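Local atomic coordinates of choline binding protein A (Lactobacillus salivarius str. Ren, PDB entry 5GT1), a protein that probably helps the bacterium adhere to intestinal epithelial cells as a cell-surface choline-binding protein, and carries the zinc-binding domain of the M23 peptidase family described here. Residues E50-N54 with G55-G59; Y85-G88 with L89-Y92; W160-P163 with R164-I167. One frame throughout, in Å; residues are numbered along the deposited sequence.

Contact 1 of 3, residues E50-N54 with G55-G59. With ZN (zinc ion), chain B.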
ATOM      1  N   GLU A  50     -15.171 -12.345   0.811  1.00 30.86           N
ATOM      2  CA  GLU A  50     -15.270 -13.775   0.464  1.00 31.95           C
ATOM      3  C   GLU A  50     -15.003 -14.048  -1.003  1.00 31.78           C
ATOM      4  O   GLU A  50     -14.668 -15.171  -1.367  1.00 34.02           O
ATOM      5  CB  GLU A  50     -16.633 -14.365   0.840  1.00 34.25           C
ATOM      6  CG  GLU A  50     -16.948 -14.338   2.328  1.00 36.48           C
ATOM      7  CD  GLU A  50     -17.597 -13.032   2.767  1.00 38.47           C
ATOM      8  OE1 GLU A  50     -17.770 -12.117   1.916  1.00 37.74           O
ATOM      9  OE2 GLU A  50     -17.940 -12.929   3.967  1.00 40.92           O
ATOM     10  N   PHE A  51     -15.149 -13.026  -1.841  1.00 31.38           N
ATOM     11  CA  PHE A  51     -14.899 -13.163  -3.283  1.00 31.54           C
ATOM     12  C   PHE A  51     -13.429 -13.416  -3.643  1.00 32.14           C
ATOM     13  O   PHE A  51     -13.138 -13.889  -4.741  1.00 33.22           O
ATOM     14  CB  PHE A  51     -15.442 -11.948  -4.055  1.00 31.98           C
ATOM     15  CG  PHE A  51     -14.675 -10.670  -3.818  1.00 32.30           C
ATOM     16  CD1 PHE A  51     -13.674 -10.263  -4.703  1.00 32.55           C
ATOM     17  CD2 PHE A  51     -14.957  -9.863  -2.717  1.00 32.88           C
ATOM     18  CE1 PHE A  51     -12.964  -9.080  -4.487  1.00 32.61           C
ATOM     19  CE2 PHE A  51     -14.252  -8.682  -2.499  1.00 32.42           C
ATOM     20  CZ  PHE A  51     -13.258  -8.289  -3.387  1.00 31.38           C
ATOM     21  N   ARG A  52     -12.505 -13.100  -2.729  1.00 29.39           N
ATOM     22  CA  ARG A  52     -11.073 -13.324  -2.967  1.00 28.72           C
ATOM     23  C   ARG A  52     -10.676 -14.752  -2.593  1.00 28.48           C
ATOM     24  O   ARG A  52     -11.326 -15.368  -1.748  1.00 27.42           O
ATOM     25  CB  ARG A  52     -10.221 -12.339  -2.160  1.00 27.02           C
ATOM     26  CG  ARG A  52     -10.398 -10.887  -2.552  1.00 24.93           C
ATOM     27  CD  ARG A  52      -9.411  -9.999  -1.809  1.00 25.12           C
ATOM     28  NE  ARG A  52      -9.623  -8.581  -2.102  1.00 23.90           N
ATOM     29  CZ  ARG A  52     -10.350  -7.748  -1.353  1.00 23.02           C
ATOM     30  NH1 ARG A  52     -10.968  -8.183  -0.256  1.00 21.58           N
ATOM     31  NH2 ARG A  52     -10.470  -6.477  -1.713  1.00 22.54           N
ATOM     32  N   MET A  53      -9.607 -15.258  -3.219  1.00 29.25           N
ATOM     33  CA  MET A  53      -9.063 -16.587  -2.917  1.00 30.54           C
ATOM     34  C   MET A  53      -8.763 -16.687  -1.437  1.00 28.91           C
ATOM     35  O   MET A  53      -8.121 -15.790  -0.860  1.00 27.64           O
ATOM     36  CB  MET A  53      -7.770 -16.853  -3.693  1.00 34.39           C
ATOM     37  CG  MET A  53      -7.939 -17.412  -5.097  1.00 40.61           C
ATOM     38  SD  MET A  53      -6.323 -17.730  -5.856  1.00 49.92           S
ATOM     39  CE  MET A  53      -5.711 -19.092  -4.854  1.00 43.47           C
ATOM     40  N   ASN A  54      -9.233 -17.778  -0.836  1.00 25.97           N
ATOM     41  CA  ASN A  54      -9.140 -18.012   0.608  1.00 25.84           C
ATOM     42  C   ASN A  54      -9.796 -16.920   1.456  1.00 24.81           C
ATOM     43  O   ASN A  54      -9.581 -16.869   2.665  1.00 26.62           O
ATOM     44  CB  ASN A  54      -7.679 -18.207   1.044  1.00 26.70           C
ATOM     45  CG  ASN A  54      -6.940 -19.218   0.184  1.00 28.57           C
ATOM     46  OD1 ASN A  54      -5.772 -19.016  -0.168  1.00 28.71           O
ATOM     47  ND2 ASN A  54      -7.609 -20.314  -0.151  1.00 25.82           N
ATOM     48  N   GLY A  55     -10.585 -16.049   0.823  1.00 25.32           N
ATOM     49  CA  GLY A  55     -11.215 -14.916   1.517  1.00 23.55           C
ATOM     50  C   GLY A  55     -10.230 -13.963   2.188  1.00 22.39           C
ATOM     51  O   GLY A  55     -10.582 -13.276   3.158  1.00 22.34           O
ATOM     52  N   PHE A  56      -9.000 -13.914   1.671  1.00 19.92           N
ATOM     53  CA  PHE A  56      -7.924 -13.148   2.302  1.00 18.61           C
ATOM     54  C   PHE A  56      -7.534 -11.947   1.455  1.00 18.40           C
ATOM     55  O   PHE A  56      -7.319 -12.069   0.238  1.00 18.53           O
ATOM     56  CB  PHE A  56      -6.700 -14.030   2.532  1.00 18.48           C
ATOM     57  CG  PHE A  56      -5.536 -13.311   3.168  1.00 18.38           C
ATOM     58  CD1 PHE A  56      -5.594 -12.909   4.500  1.00 18.98           C
ATOM     59  CD2 PHE A  56      -4.379 -13.038   2.439  1.00 18.43           C
ATOM     60  CE1 PHE A  56      -4.525 -12.243   5.093  1.00 18.88           C
ATOM     61  CE2 PHE A  56      -3.303 -12.380   3.030  1.00 18.25           C
ATOM     62  CZ  PHE A  56      -3.380 -11.988   4.360  1.00 18.67           C
ATOM     63  N   HIS A  57      -7.443 -10.788   2.106  1.00 16.80           N
ATOM     64  CA  HIS A  57      -6.994  -9.556   1.455  1.00 15.78           C
ATOM     65  C   HIS A  57      -5.653  -9.188   2.042  1.00 15.22           C
ATOM     66  O   HIS A  57      -5.557  -8.901   3.245  1.00 15.05           O
ATOM     67  CB  HIS A  57      -8.022  -8.454   1.688  1.00 15.11           C
ATOM     68  CG  HIS A  57      -7.730  -7.169   0.942  1.00 15.49           C
ATOM     69  ND1 HIS A  57      -7.991  -5.950   1.470  1.00 14.74           N
ATOM     70  CD2 HIS A  57      -7.149  -6.941  -0.318  1.00 15.36           C
ATOM     71  CE1 HIS A  57      -7.613  -4.994   0.585  1.00 15.41           C
ATOM     72  NE2 HIS A  57      -7.101  -5.602  -0.504  1.00 14.58           N
ATOM     73  N   ASP A  58      -4.613  -9.176   1.206  1.00 14.27           N
ATOM     74  CA  ASP A  58      -3.231  -9.002   1.675  1.00 14.41           C
ATOM     75  C   ASP A  58      -2.804  -7.531   1.823  1.00 13.73           C
ATOM     76  O   ASP A  58      -1.612  -7.233   1.902  1.00 13.72           O
ATOM     77  CB  ASP A  58      -2.228  -9.761   0.762  1.00 15.29           C
ATOM     78  CG  ASP A  58      -2.088  -9.146  -0.640  1.00 16.43           C
ATOM     79  OD1 ASP A  58      -2.970  -8.370  -1.087  1.00 16.86           O
ATOM     80  OD2 ASP A  58      -1.069  -9.438  -1.306  1.00 17.70           O
ATOM     81  N   GLY A  59      -3.765  -6.618   1.839  1.00 12.77           N
ATOM     82  CA  GLY A  59      -3.420  -5.205   1.924  1.00 12.37           C
ATOM     83  C   GLY A  59      -4.609  -4.412   2.383  1.00 12.02           C
ATOM     84  O   GLY A  59      -5.578  -4.984   2.889  1.00 12.53           O
TER
HETATM   85 ZN    ZN B 601      -6.701  -4.690  -2.384  1.00 18.46          ZN
HETATM   86  O   HOH W   1      -8.853  -5.322  -3.528  1.00 38.61           O
HETATM   87  O   HOH W   2      -6.300  -6.656  -3.481  1.00 20.57           O
HETATM   88  O   HOH W   3      -6.843  -4.087  -4.436  1.00 21.80           O
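The guanidinium of Arg-52 lies flat on the imidazole of His-57, the group centres 3.7 Å apart and the planes inclined by 15°. NH2 hangs over the middle of the ring, while CZ lies 3.5 Å from His-57 CD2, which sits toward the guanidinium's rim. On the opposite face the guanidinium is touched by Phe-51, the rim atom CZ of its tilted ring standing over the centre. Arginine suits the place because its long chain, extended from CG to NE, reaches the metal site while its planar end can stack and still donate at its edge. There NH2 gives a 2.7 Å hydrogen bond to water 1, a zinc ligand, and NH1 is held by the carbonyl of Ala-40. With an alanine in place of this arginine, one face of His-57 would probably lose its cover, and water 1 and the Ala-40 carbonyl their donor. His-57, with CG anti to the backbone N (chi1 -174°), presents NE2 to the zinc ion at 2.1 Å; ND1 bonds to Leu-42 O, which helps fix the ring's rotation. Two overlapping turns bring the pair together: Gly-55 N bonds to Arg-52 O at 2.8 Å and Phe-56 N to Met-53 O at 3.3 Å. Glycine fits at 55, where phi is positive and a side chain would run into Asn-54 O. His-57 begins the HxxxD signature of M23 peptidases, and Asp-61 and His-137 complete the protein ligands. The turns thus deliver the loop after strand 44-45 into strand 56-63, which pairs with strands 44-45 and 135-141.

Contact 2 of 3, residues Y85-G88 with L89-Y92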
ATOM      1  N   TYR A  85       4.970  -3.787 -13.604  1.00 18.43           N
ATOM      2  CA  TYR A  85       3.600  -4.090 -13.977  1.00 18.22           C
ATOM      3  C   TYR A  85       3.358  -5.593 -13.843  1.00 18.10           C
ATOM      4  O   TYR A  85       4.062  -6.391 -14.472  1.00 18.34           O
ATOM      5  CB  TYR A  85       3.298  -3.661 -15.429  1.00 17.64           C
ATOM      6  CG  TYR A  85       1.896  -4.048 -15.831  1.00 17.15           C
ATOM      7  CD1 TYR A  85       0.828  -3.207 -15.558  1.00 17.00           C
ATOM      8  CD2 TYR A  85       1.628  -5.294 -16.429  1.00 16.96           C
ATOM      9  CE1 TYR A  85      -0.464  -3.567 -15.880  1.00 17.11           C
ATOM     10  CE2 TYR A  85       0.334  -5.668 -16.744  1.00 16.97           C
ATOM     11  CZ  TYR A  85      -0.705  -4.804 -16.473  1.00 17.49           C
ATOM     12  OH  TYR A  85      -2.002  -5.154 -16.789  1.00 18.29           O
ATOM     13  N   ILE A  86       2.370  -5.973 -13.036  1.00 17.04           N
ATOM     14  CA  ILE A  86       1.897  -7.350 -12.990  1.00 17.09           C
ATOM     15  C   ILE A  86       0.383  -7.241 -12.956  1.00 17.31           C
ATOM     16  O   ILE A  86      -0.163  -6.637 -12.021  1.00 16.95           O
ATOM     17  CB  ILE A  86       2.392  -8.090 -11.726  1.00 17.25           C
ATOM     18  CG1 ILE A  86       3.914  -8.293 -11.775  1.00 17.90           C
ATOM     19  CG2 ILE A  86       1.662  -9.423 -11.557  1.00 16.77           C
ATOM     20  CD1 ILE A  86       4.526  -8.642 -10.430  1.00 18.67           C
ATOM     21  N   ALA A  87      -0.305  -7.798 -13.960  1.00 17.01           N
ATOM     22  CA  ALA A  87      -1.768  -7.680 -14.012  1.00 17.31           C
ATOM     23  C   ALA A  87      -2.368  -8.164 -12.686  1.00 18.34           C
ATOM     24  O   ALA A  87      -1.966  -9.209 -12.174  1.00 18.40           O
ATOM     25  CB  ALA A  87      -2.353  -8.449 -15.189  1.00 17.92           C
ATOM     26  N   GLY A  88      -3.304  -7.394 -12.133  1.00 18.02           N
ATOM     27  CA  GLY A  88      -3.783  -7.617 -10.762  1.00 18.62           C
ATOM     28  C   GLY A  88      -3.260  -6.545  -9.812  1.00 18.61           C
ATOM     29  O   GLY A  88      -4.038  -5.860  -9.158  1.00 19.28           O
ATOM     30  N   LEU A  89      -1.937  -6.405  -9.726  1.00 17.66           N
ATOM     31  CA  LEU A  89      -1.321  -5.253  -9.063  1.00 17.13           C
ATOM     32  C   LEU A  89      -1.367  -4.053 -10.002  1.00 17.30           C
ATOM     33  O   LEU A  89      -1.249  -2.887  -9.568  1.00 15.69           O
ATOM     34  CB  LEU A  89       0.137  -5.553  -8.720  1.00 17.41           C
ATOM     35  CG  LEU A  89       0.451  -6.571  -7.615  1.00 18.80           C
ATOM     36  CD1 LEU A  89       0.272  -7.997  -8.101  1.00 19.02           C
ATOM     37  CD2 LEU A  89       1.882  -6.357  -7.127  1.00 19.31           C
ATOM     38  N   GLU A  90      -1.543  -4.344 -11.294  1.00 16.83           N
ATOM     39  CA  GLU A  90      -1.358  -3.348 -12.362  1.00 17.67           C
ATOM     40  C   GLU A  90       0.017  -2.672 -12.194  1.00 16.66           C
ATOM     41  O   GLU A  90       0.994  -3.357 -11.886  1.00 15.78           O
ATOM     42  CB  GLU A  90      -2.537  -2.358 -12.396  1.00 18.31           C
ATOM     43  CG  GLU A  90      -3.904  -3.027 -12.545  1.00 20.32           C
ATOM     44  CD  GLU A  90      -3.980  -4.004 -13.719  1.00 22.41           C
ATOM     45  OE1 GLU A  90      -3.705  -3.576 -14.854  1.00 23.92           O
ATOM     46  OE2 GLU A  90      -4.316  -5.198 -13.515  1.00 23.37           O
ATOM     47  N   ASN A  91       0.110  -1.353 -12.375  1.00 17.10           N
ATOM     48  CA  ASN A  91       1.385  -0.655 -12.153  1.00 17.23           C
ATOM     49  C   ASN A  91       1.631  -0.463 -10.647  1.00 16.70           C
ATOM     50  O   ASN A  91       0.749   0.039  -9.929  1.00 16.85           O
ATOM     51  CB  ASN A  91       1.405   0.696 -12.882  1.00 18.42           C
ATOM     52  CG  ASN A  91       1.228   0.544 -14.385  1.00 20.25           C
ATOM     53  OD1 ASN A  91       2.133   0.091 -15.072  1.00 21.16           O
ATOM     54  ND2 ASN A  91       0.051   0.894 -14.888  1.00 20.08           N
ATOM     55  N   TYR A  92       2.804  -0.874 -10.171  1.00 15.65           N
ATOM     56  CA  TYR A  92       3.093  -0.786  -8.735  1.00 15.28           C
ATOM     57  C   TYR A  92       4.463  -0.188  -8.426  1.00 14.88           C
ATOM     58  O   TYR A  92       5.380  -0.245  -9.246  1.00 14.90           O
ATOM     59  CB  TYR A  92       2.932  -2.154  -8.064  1.00 15.98           C
ATOM     60  CG  TYR A  92       3.934  -3.169  -8.568  1.00 16.94           C
ATOM     61  CD1 TYR A  92       5.157  -3.347  -7.917  1.00 17.40           C
ATOM     62  CD2 TYR A  92       3.670  -3.926  -9.701  1.00 17.80           C
ATOM     63  CE1 TYR A  92       6.094  -4.261  -8.378  1.00 19.02           C
ATOM     64  CE2 TYR A  92       4.598  -4.855 -10.174  1.00 19.30           C
ATOM     65  CZ  TYR A  92       5.810  -5.010  -9.512  1.00 19.87           C
ATOM     66  OH  TYR A  92       6.743  -5.914  -9.967  1.00 20.92           O
TER
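Glu-90 folds its side chain back over the turn, so that its two carboxylate oxygens serve different residues. OE2 accepts from Gly-88 N at 2.8 Å in a nearly straight bond (175°), met from above the carboxylate plane. OE1 lies 3.0 Å from Tyr-85 OH, near enough for a hydrogen bond, though where that proton points is not settled. The bend at chi2 turns the carboxylate back to the chain; an extended side chain would probably carry it away. Tyr-85 and Glu-90 run side by side, with ring and carboxylate almost perpendicular at 83°. Asn-91 OD1 reaches the edge of the same tyrosine ring, 3.6 Å from CD1, while its ND2 donates to Phe-108 O.

This is a tight antiparallel beta hairpin within the M23 peptidase domain; it follows strand 78-86, and the returning chain bends at Asn-91 before strand 92-96. Ile-86 N donates to Glu-90 O at 3.2 Å, the return bond from Glu-90 N to Ile-86 O is weak, and Tyr-85 faces Asn-91 as a non-hydrogen-bonded pair. Gly-88 suits backbone angles that would press any side chain onto the carbonyl before it.

Apolar groups gather away from the acid. Ile-86 CG2 comes 4.0 Å from Leu-89 CD1, and the other branch sends CD1 across to Tyr-92, 3.8 Å from CE2. Tyr-92 holds CG between its backbone N and carbonyl carbon (chi1 65°), which sets the ring beside the Ile-86 backbone; Leu-89 CD2 lies over one face, toward its rim, 3.9 Å above the plane. Helix 146-151 packs here through Met-147 and Ile-150.

Contact 3 of 3, residues W160-P163 with R164-I167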
ATOM      1  N   TRP A 160       2.047 -10.901   4.999  1.00 14.73           N
ATOM      2  CA  TRP A 160       1.525  -9.542   4.886  1.00 15.34           C
ATOM      3  C   TRP A 160       0.986  -9.104   6.209  1.00 15.17           C
ATOM      4  O   TRP A 160       0.421  -9.909   6.963  1.00 14.92           O
ATOM      5  CB  TRP A 160       0.439  -9.485   3.807  1.00 14.92           C
ATOM      6  CG  TRP A 160       1.002  -9.785   2.437  1.00 15.41           C
ATOM      7  CD1 TRP A 160       0.958 -11.002   1.727  1.00 15.34           C
ATOM      8  CD2 TRP A 160       1.757  -8.870   1.584  1.00 14.78           C
ATOM      9  NE1 TRP A 160       1.598 -10.884   0.522  1.00 14.98           N
ATOM     10  CE2 TRP A 160       2.110  -9.628   0.375  1.00 15.29           C
ATOM     11  CE3 TRP A 160       2.153  -7.536   1.688  1.00 15.09           C
ATOM     12  CZ2 TRP A 160       2.824  -9.046  -0.677  1.00 15.07           C
ATOM     13  CZ3 TRP A 160       2.878  -6.969   0.636  1.00 14.83           C
ATOM     14  CH2 TRP A 160       3.201  -7.705  -0.523  1.00 15.03           C
ATOM     15  N   LEU A 161       1.182  -7.826   6.507  1.00 14.88           N
ATOM     16  CA  LEU A 161       0.770  -7.226   7.758  1.00 15.49           C
ATOM     17  C   LEU A 161      -0.350  -6.226   7.523  1.00 15.68           C
ATOM     18  O   LEU A 161      -0.484  -5.680   6.422  1.00 15.02           O
ATOM     19  CB  LEU A 161       1.968  -6.523   8.419  1.00 16.11           C
ATOM     20  CG  LEU A 161       3.254  -7.348   8.492  1.00 16.48           C
ATOM     21  CD1 LEU A 161       4.436  -6.501   8.940  1.00 17.03           C
ATOM     22  CD2 LEU A 161       3.074  -8.574   9.392  1.00 17.06           C
ATOM     23  N   ASP A 162      -1.149  -5.982   8.561  1.00 15.56           N
ATOM     24  CA  ASP A 162      -2.274  -5.057   8.451  1.00 16.21           C
ATOM     25  C   ASP A 162      -1.753  -3.614   8.384  1.00 15.08           C
ATOM     26  O   ASP A 162      -1.242  -3.106   9.385  1.00 15.09           O
ATOM     27  CB  ASP A 162      -3.224  -5.236   9.644  1.00 16.84           C
ATOM     28  CG  ASP A 162      -4.459  -4.345   9.553  1.00 17.94           C
ATOM     29  OD1 ASP A 162      -4.553  -3.485   8.641  1.00 17.42           O
ATOM     30  OD2 ASP A 162      -5.345  -4.516  10.408  1.00 19.04           O
ATOM     31  N   PRO A 163      -1.862  -2.954   7.200  1.00 14.52           N
ATOM     32  CA  PRO A 163      -1.339  -1.592   7.112  1.00 13.96           C
ATOM     33  C   PRO A 163      -2.105  -0.615   7.997  1.00 14.23           C
ATOM     34  O   PRO A 163      -1.518   0.376   8.438  1.00 13.76           O
ATOM     35  CB  PRO A 163      -1.535  -1.225   5.623  1.00 13.61           C
ATOM     36  CG  PRO A 163      -1.580  -2.552   4.921  1.00 13.73           C
ATOM     37  CD  PRO A 163      -2.365  -3.420   5.884  1.00 13.97           C
ATOM     38  N   ARG A 164      -3.391  -0.877   8.246  1.00 14.43           N
ATOM     39  CA  ARG A 164      -4.180   0.043   9.079  1.00 15.84           C
ATOM     40  C   ARG A 164      -3.610   0.108  10.495  1.00 15.80           C
ATOM     41  O   ARG A 164      -3.353   1.195  11.016  1.00 16.08           O
ATOM     42  CB  ARG A 164      -5.670  -0.312   9.122  1.00 17.22           C
ATOM     43  CG  ARG A 164      -6.462   0.730   9.912  1.00 19.46           C
ATOM     44  CD  ARG A 164      -7.958   0.616   9.742  1.00 22.08           C
ATOM     45  NE  ARG A 164      -8.464  -0.562  10.416  1.00 26.01           N
ATOM     46  CZ  ARG A 164      -9.745  -0.755  10.739  1.00 29.19           C
ATOM     47  NH1 ARG A 164     -10.677   0.166  10.470  1.00 30.13           N
ATOM     48  NH2 ARG A 164     -10.096  -1.879  11.343  1.00 29.36           N
ATOM     49  N   ALA A 165      -3.417  -1.064  11.094  1.00 15.45           N
ATOM     50  CA  ALA A 165      -2.841  -1.190  12.426  1.00 16.24           C
ATOM     51  C   ALA A 165      -1.435  -0.619  12.479  1.00 16.19           C
ATOM     52  O   ALA A 165      -1.090   0.092  13.414  1.00 16.79           O
ATOM     53  CB  ALA A 165      -2.856  -2.651  12.877  1.00 16.12           C
ATOM     54  N   LEU A 166      -0.619  -0.924  11.473  1.00 16.85           N
ATOM     55  CA  LEU A 166       0.749  -0.415  11.413  1.00 17.48           C
ATOM     56  C   LEU A 166       0.864   1.112  11.336  1.00 16.52           C
ATOM     57  O   LEU A 166       1.654   1.708  12.059  1.00 15.90           O
ATOM     58  CB  LEU A 166       1.499  -1.021  10.227  1.00 19.84           C
ATOM     59  CG  LEU A 166       2.693  -1.924  10.536  1.00 23.42           C
ATOM     60  CD1 LEU A 166       2.253  -3.159  11.290  1.00 25.74           C
ATOM     61  CD2 LEU A 166       3.371  -2.340   9.245  1.00 23.15           C
ATOM     62  N   ILE A 167       0.112   1.730  10.426  1.00 15.22           N
ATOM     63  CA  ILE A 167       0.175   3.185  10.249  1.00 15.27           C
ATOM     64  C   ILE A 167      -0.397   3.881  11.484  1.00 15.51           C
ATOM     65  O   ILE A 167       0.182   4.839  12.002  1.00 15.50           O
ATOM     66  CB  ILE A 167      -0.577   3.637   8.970  1.00 14.39           C
ATOM     67  CG1 ILE A 167       0.166   3.143   7.717  1.00 14.32           C
ATOM     68  CG2 ILE A 167      -0.707   5.156   8.941  1.00 14.73           C
ATOM     69  CD1 ILE A 167      -0.725   3.031   6.491  1.00 13.67           C
TER
HETATM   70  O   HOH W   4      -6.863  -2.854  11.738  1.00 25.29           O
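A helix N-cap is formed where strand 160-161 gives way to helix 163-173, and Asp-162 occupies the capping position. Its CG lies anti to the backbone N (chi1 -177°), swinging the carboxylate toward the first turn, where OD1 accepts a 2.9 Å hydrogen bond from Arg-164 N, met from above the carboxylate plane. Aspartate suits the place twice over: it satisfies an N-H that has no earlier helical carbonyl, and its negative charge probably interacts favourably with the helix start. Proline follows naturally at the next position, since it brings no N-H of its own to be capped. The regular helical pattern starts at once, Leu-166 N bonding to Asp-162 O at 3.1 Å and Ile-167 N to Pro-163 O at 2.9 Å. Leucines bridge the strand and helix, Leu-161 CD1 resting 4.3 Å from Leu-166 CD2, while Pro-163 and Leu-166 pack on Ile-140 of strand 135-141, and Ile-167 on Leu-138. The charged Arg-164 runs alongside Asp-162 without direct contact between their charged atoms. Water 4 joins them instead, donating to Asp-162 OD2 at 2.6 Å and accepting from Arg-164 NE at 3.1 Å.

Overall arrangement
All three contacts are partly buried local turns or caps that reach the same antiparallel sheet, but each at a different place. Contacts 1 and 2 are the more exposed, their centres about 17 Å apart. Contact 1 lies farthest out, though it carries the buried Phe-56 and His-57 into strand 56-63, and owes its chemistry to stacked planar groups and zinc. Contact 2, between strands 78-86 and 92-96, combines an acid bound to backbone N-H with an apolar cluster. Contact 3, nearest the chain's centre and more enclosed, starts the C-terminal helix through a charged cap over apolar packing on strand 135-141. It touches contact 1 where Asp-58 meets Trp-160, but lies across the chain's centre from contact 2.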